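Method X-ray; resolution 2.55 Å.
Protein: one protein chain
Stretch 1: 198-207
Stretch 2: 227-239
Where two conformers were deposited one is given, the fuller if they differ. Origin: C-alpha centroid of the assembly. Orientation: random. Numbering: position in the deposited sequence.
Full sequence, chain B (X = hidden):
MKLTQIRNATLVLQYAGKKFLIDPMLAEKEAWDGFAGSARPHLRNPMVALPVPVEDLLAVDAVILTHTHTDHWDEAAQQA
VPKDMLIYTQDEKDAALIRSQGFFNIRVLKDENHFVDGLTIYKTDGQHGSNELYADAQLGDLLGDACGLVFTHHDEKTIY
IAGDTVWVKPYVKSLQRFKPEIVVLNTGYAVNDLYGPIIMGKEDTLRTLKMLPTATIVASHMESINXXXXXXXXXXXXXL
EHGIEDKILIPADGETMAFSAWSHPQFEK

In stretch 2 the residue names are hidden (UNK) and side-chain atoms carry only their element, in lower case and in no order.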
# COMPACT_ATOMS: atom_id res chain seq x y z
N ILE B 198 7.47 -4.62 12.77
CA ILE B 198 6.78 -5.42 11.74
C ILE B 198 5.24 -5.42 11.88
O ILE B 198 4.55 -5.86 10.95
CB ILE B 198 7.29 -6.88 11.68
CG1 ILE B 198 7.19 -7.58 13.05
CG2 ILE B 198 8.72 -6.92 11.17
CD1 ILE B 198 7.19 -9.09 12.97
N ILE B 199 4.74 -4.96 13.02
CA ILE B 199 3.31 -4.76 13.26
C ILE B 199 3.12 -3.46 14.08
O ILE B 199 4.10 -2.75 14.33
CB ILE B 199 2.66 -5.99 13.95
CG1 ILE B 199 3.35 -6.33 15.27
CG2 ILE B 199 2.69 -7.20 13.02
CD1 ILE B 199 2.65 -7.41 16.06
N MET B 200 1.89 -3.16 14.49
CA MET B 200 1.60 -1.90 15.20
C MET B 200 2.04 -1.95 16.66
O MET B 200 2.35 -3.02 17.20
CB MET B 200 0.10 -1.56 15.14
CG MET B 200 -0.48 -1.60 13.74
SD MET B 200 -1.99 -0.65 13.49
CE MET B 200 -1.44 0.59 12.32
N GLY B 201 2.07 -0.77 17.28
CA GLY B 201 2.44 -0.62 18.68
C GLY B 201 1.56 0.36 19.41
O GLY B 201 0.40 0.56 19.05
N LYS B 202 2.12 0.98 20.45
CA LYS B 202 1.40 1.98 21.25
C LYS B 202 1.20 3.29 20.47
O LYS B 202 0.10 3.84 20.51
CB LYS B 202 2.10 2.23 22.60
CG LYS B 202 3.46 2.91 22.54
CD LYS B 202 4.22 2.75 23.85
CE LYS B 202 5.54 3.52 23.83
NZ LYS B 202 6.30 3.36 25.10
N GLU B 203 2.23 3.76 19.77
CA GLU B 203 2.16 5.00 18.97
C GLU B 203 1.02 4.99 17.95
O GLU B 203 0.35 6.00 17.75
CB GLU B 203 3.48 5.27 18.23
CG GLU B 203 4.59 5.85 19.11
CD GLU B 203 5.78 6.32 18.29
OE1 GLU B 203 6.89 5.76 18.48
OE2 GLU B 203 5.62 7.24 17.46
N ASP B 204 0.80 3.83 17.33
CA ASP B 204 -0.22 3.67 16.29
C ASP B 204 -1.65 3.71 16.85
O ASP B 204 -2.59 3.94 16.10
CB ASP B 204 0.02 2.39 15.50
CG ASP B 204 1.35 2.39 14.76
OD1 ASP B 204 2.29 3.07 15.21
OD2 ASP B 204 1.46 1.71 13.71
N THR B 205 -1.81 3.48 18.15
CA THR B 205 -3.09 3.68 18.85
C THR B 205 -3.51 5.15 18.86
O THR B 205 -4.67 5.47 18.61
CB THR B 205 -3.03 3.15 20.30
OG1 THR B 205 -2.71 1.76 20.30
CG2 THR B 205 -4.35 3.36 21.02
N LEU B 206 -2.57 6.04 19.17
CA LEU B 206 -2.84 7.48 19.23
C LEU B 206 -3.06 8.10 17.85
O LEU B 206 -4.01 8.88 17.66
CB LEU B 206 -1.70 8.21 19.95
CG LEU B 206 -1.90 9.69 20.33
CD1 LEU B 206 -3.04 9.87 21.32
CD2 LEU B 206 -0.61 10.26 20.89
N ARG B 207 -2.19 7.76 16.90
CA ARG B 207 -2.26 8.29 15.53
C ARG B 207 -3.58 7.97 14.80
O ARG B 207 -4.03 8.77 13.98
CB ARG B 207 -1.07 7.78 14.71
CG ARG B 207 0.23 8.51 15.02
CD ARG B 207 1.45 7.71 14.59
NE ARG B 207 2.66 8.53 14.58
CZ ARG B 207 3.30 8.94 15.68
NH1 ARG B 207 2.84 8.62 16.88
NH2 ARG B 207 4.39 9.68 15.57
N UNK B 227 7.94 -12.69 21.06
CA UNK B 227 8.51 -11.68 20.16
C UNK B 227 7.74 -10.35 20.18
O UNK B 227 8.30 -9.31 19.85
c UNK B 227 8.85 -14.80 18.53
c UNK B 227 8.59 -12.23 18.73
c UNK B 227 9.31 -13.54 18.64
n UNK B 227 9.95 -15.63 18.50
n UNK B 227 10.69 -13.63 18.68
c UNK B 227 11.04 -14.90 18.59
N UNK B 228 6.47 -10.39 20.57
CA UNK B 228 5.66 -9.19 20.78
C UNK B 228 6.06 -8.50 22.09
O UNK B 228 5.74 -9.00 23.18
s UNK B 228 3.58 -10.36 19.29
c UNK B 228 4.16 -9.54 20.80
N UNK B 229 6.74 -7.36 21.98
CA UNK B 229 7.37 -6.68 23.13
C UNK B 229 6.48 -5.71 23.92
O UNK B 229 6.93 -5.18 24.94
c UNK B 229 10.81 -5.86 21.43
c UNK B 229 10.29 -7.81 22.91
c UNK B 229 9.71 -6.77 21.97
c UNK B 229 8.63 -5.93 22.66
N UNK B 230 5.25 -5.48 23.47
CA UNK B 230 4.34 -4.55 24.14
C UNK B 230 3.53 -5.30 25.20
O UNK B 230 3.01 -6.38 24.92
c UNK B 230 2.98 -2.43 23.33
c UNK B 230 1.97 -2.01 22.27
c UNK B 230 3.40 -3.89 23.12
c UNK B 230 2.42 -2.19 24.72
N UNK B 231 3.43 -4.73 26.39
CA UNK B 231 2.68 -5.32 27.51
C UNK B 231 1.34 -4.60 27.70
O UNK B 231 1.24 -3.39 27.49
o UNK B 231 4.88 -5.54 28.55
c UNK B 231 3.51 -5.21 28.82
c UNK B 231 2.99 -6.16 29.90
N UNK B 232 0.31 -5.36 28.09
CA UNK B 232 -1.00 -4.83 28.53
C UNK B 232 -0.86 -3.58 29.41
O UNK B 232 -1.48 -2.55 29.13
n UNK B 232 -3.79 -8.43 27.55
c UNK B 232 -3.00 -7.20 27.47
c UNK B 232 -4.23 -9.15 26.51
n UNK B 232 -4.95 -10.25 26.73
c UNK B 232 -3.12 -6.34 28.73
c UNK B 232 -1.79 -5.89 29.33
n UNK B 232 -3.99 -8.79 25.25
N UNK B 233 -0.05 -3.71 30.46
CA UNK B 233 0.19 -2.63 31.43
C UNK B 233 0.83 -1.38 30.81
O UNK B 233 0.49 -0.27 31.21
c UNK B 233 1.06 -3.15 32.57
N UNK B 234 1.74 -1.57 29.86
CA UNK B 234 2.40 -0.45 29.18
C UNK B 234 1.43 0.35 28.30
O UNK B 234 1.49 1.58 28.29
c UNK B 234 4.55 0.19 27.95
c UNK B 234 3.58 -0.93 28.32
c UNK B 234 5.48 -0.15 26.79
o UNK B 234 6.08 0.80 26.24
o UNK B 234 5.62 -1.33 26.43
N UNK B 235 0.56 -0.34 27.57
CA UNK B 235 -0.41 0.31 26.68
C UNK B 235 -1.49 1.09 27.45
O UNK B 235 -1.91 2.16 27.01
c UNK B 235 -2.77 -1.27 23.96
c UNK B 235 -1.09 -0.71 25.75
c UNK B 235 -1.19 0.64 23.61
c UNK B 235 -1.99 -0.15 24.64
N UNK B 236 -1.93 0.53 28.57
CA UNK B 236 -2.84 1.24 29.48
C UNK B 236 -2.16 2.48 30.08
O UNK B 236 -2.77 3.55 30.14
n UNK B 236 -6.38 -0.31 30.73
c UNK B 236 -5.48 -0.06 31.87
c UNK B 236 -3.34 0.31 30.59
c UNK B 236 -7.22 -1.35 30.62
c UNK B 236 -4.39 0.94 31.51
n UNK B 236 -7.97 -1.45 29.53
n UNK B 236 -7.31 -2.28 31.57
N UNK B 237 -0.91 2.32 30.50
CA UNK B 237 -0.09 3.44 31.00
C UNK B 237 0.12 4.53 29.93
O UNK B 237 0.15 5.72 30.25
c UNK B 237 3.46 3.36 32.73
c UNK B 237 1.26 2.92 31.51
o UNK B 237 3.65 2.13 32.67
c UNK B 237 2.14 3.94 32.22
o UNK B 237 4.31 4.15 33.19
N UNK B 238 0.27 4.11 28.67
CA UNK B 238 0.35 5.03 27.53
C UNK B 238 -0.99 5.72 27.25
O UNK B 238 -1.00 6.90 26.89
c UNK B 238 2.32 5.82 24.99
c UNK B 238 0.41 6.16 23.01
c UNK B 238 1.10 5.17 25.10
c UNK B 238 1.64 6.81 22.91
c UNK B 238 0.15 5.34 24.10
c UNK B 238 2.59 6.64 23.90
c UNK B 238 0.81 4.27 26.28
N UNK B 239 -2.09 4.99 27.39
CA UNK B 239 -3.43 5.54 27.13
C UNK B 239 -3.86 6.57 28.19
O UNK B 239 -4.46 7.59 27.85
c UNK B 239 -4.47 4.42 27.04
o UNK B 239 -4.68 3.79 28.29

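Position 227 carries one carbon leading to a five-membered ring of three carbons and two nitrogens, an imidazole, and touches nothing on stretch 1; it is His227. At 228 a single carbon bears a sulfur, which lies 4.5 Å from CD1 of Ile199 in a loose apolar contact. This is Cys228. Position 229 has four carbons forked at the second, the pattern of leucine, and Leu229 stays exposed and out of reach.

Position 230 has the same forked four-carbon pattern but points toward stretch 1, where one terminal methyl approaches the backbone. The residue is Leu230; its CD1 lies 3.7 Å from C of Gly201 and 3.5 Å from N of Lys202, so the methyl packs against the backbone where Gly201 joins Lys202. At 231 one carbon carries an oxygen and a carbon and makes no contact with stretch 1, which fits Thr231. It occupies the N-cap position, yet its side chain makes no capping bond.

The helix begins at 232, whose three carbons, nitrogen and terminal carbon with two further nitrogens form a guanidinium side chain touching nothing on stretch 1: Arg232, whose NH1 is hydrogen-bonded elsewhere in the structure. Position 233 has one side-chain carbon and is Ala233, out of reach of stretch 1. Three carbons, the third carrying two oxygens, mark 234 as a carboxylate one methylene longer than aspartate. One oxygen meets the lysine of stretch 1, and in Glu234 the salt bridge runs from NZ of Lys202 to OE2 at 2.8 Å, with the lysine as hydrogen-bond donor.

Position 235 is again four carbons forked at the second, leaving the backbone sideways, but its end comes nearer and one terminal carbon reaches Lys202 and Thr205. This is Leu235, with CD1 3.8 Å from both CA of Lys202 and OG1 of Thr205. The guanidinium chain at 236, Arg236, and the three-carbon carboxylate at 237, Glu237, make no contact with stretch 1.

At 238 one carbon leads to a ring of six carbons with no oxygen. The Lys202 chain crosses one face, its CG 4.0 Å from the ring centroid and nearly on the normal, while CB of Leu206 sits at the edge. The residue is Phe238, its CE2 4.2 Å from CB of Leu206. Position 239, one carbon and one oxygen without contact to stretch 1, is Ser239, whose OG donates to O of Arg236 at 2.7 Å.

The contact centres on Lys202. Its extended chi2 to chi4 angles, all t, carry the aliphatic chain across Phe238 and deliver the ammonium to Glu234, one helical turn earlier. Leu230 and Leu235 pack near its backbone, joining apolar packing to a charged pair at the partly exposed margin.

Stretch 2 227-239: HCLLTRAELREFS
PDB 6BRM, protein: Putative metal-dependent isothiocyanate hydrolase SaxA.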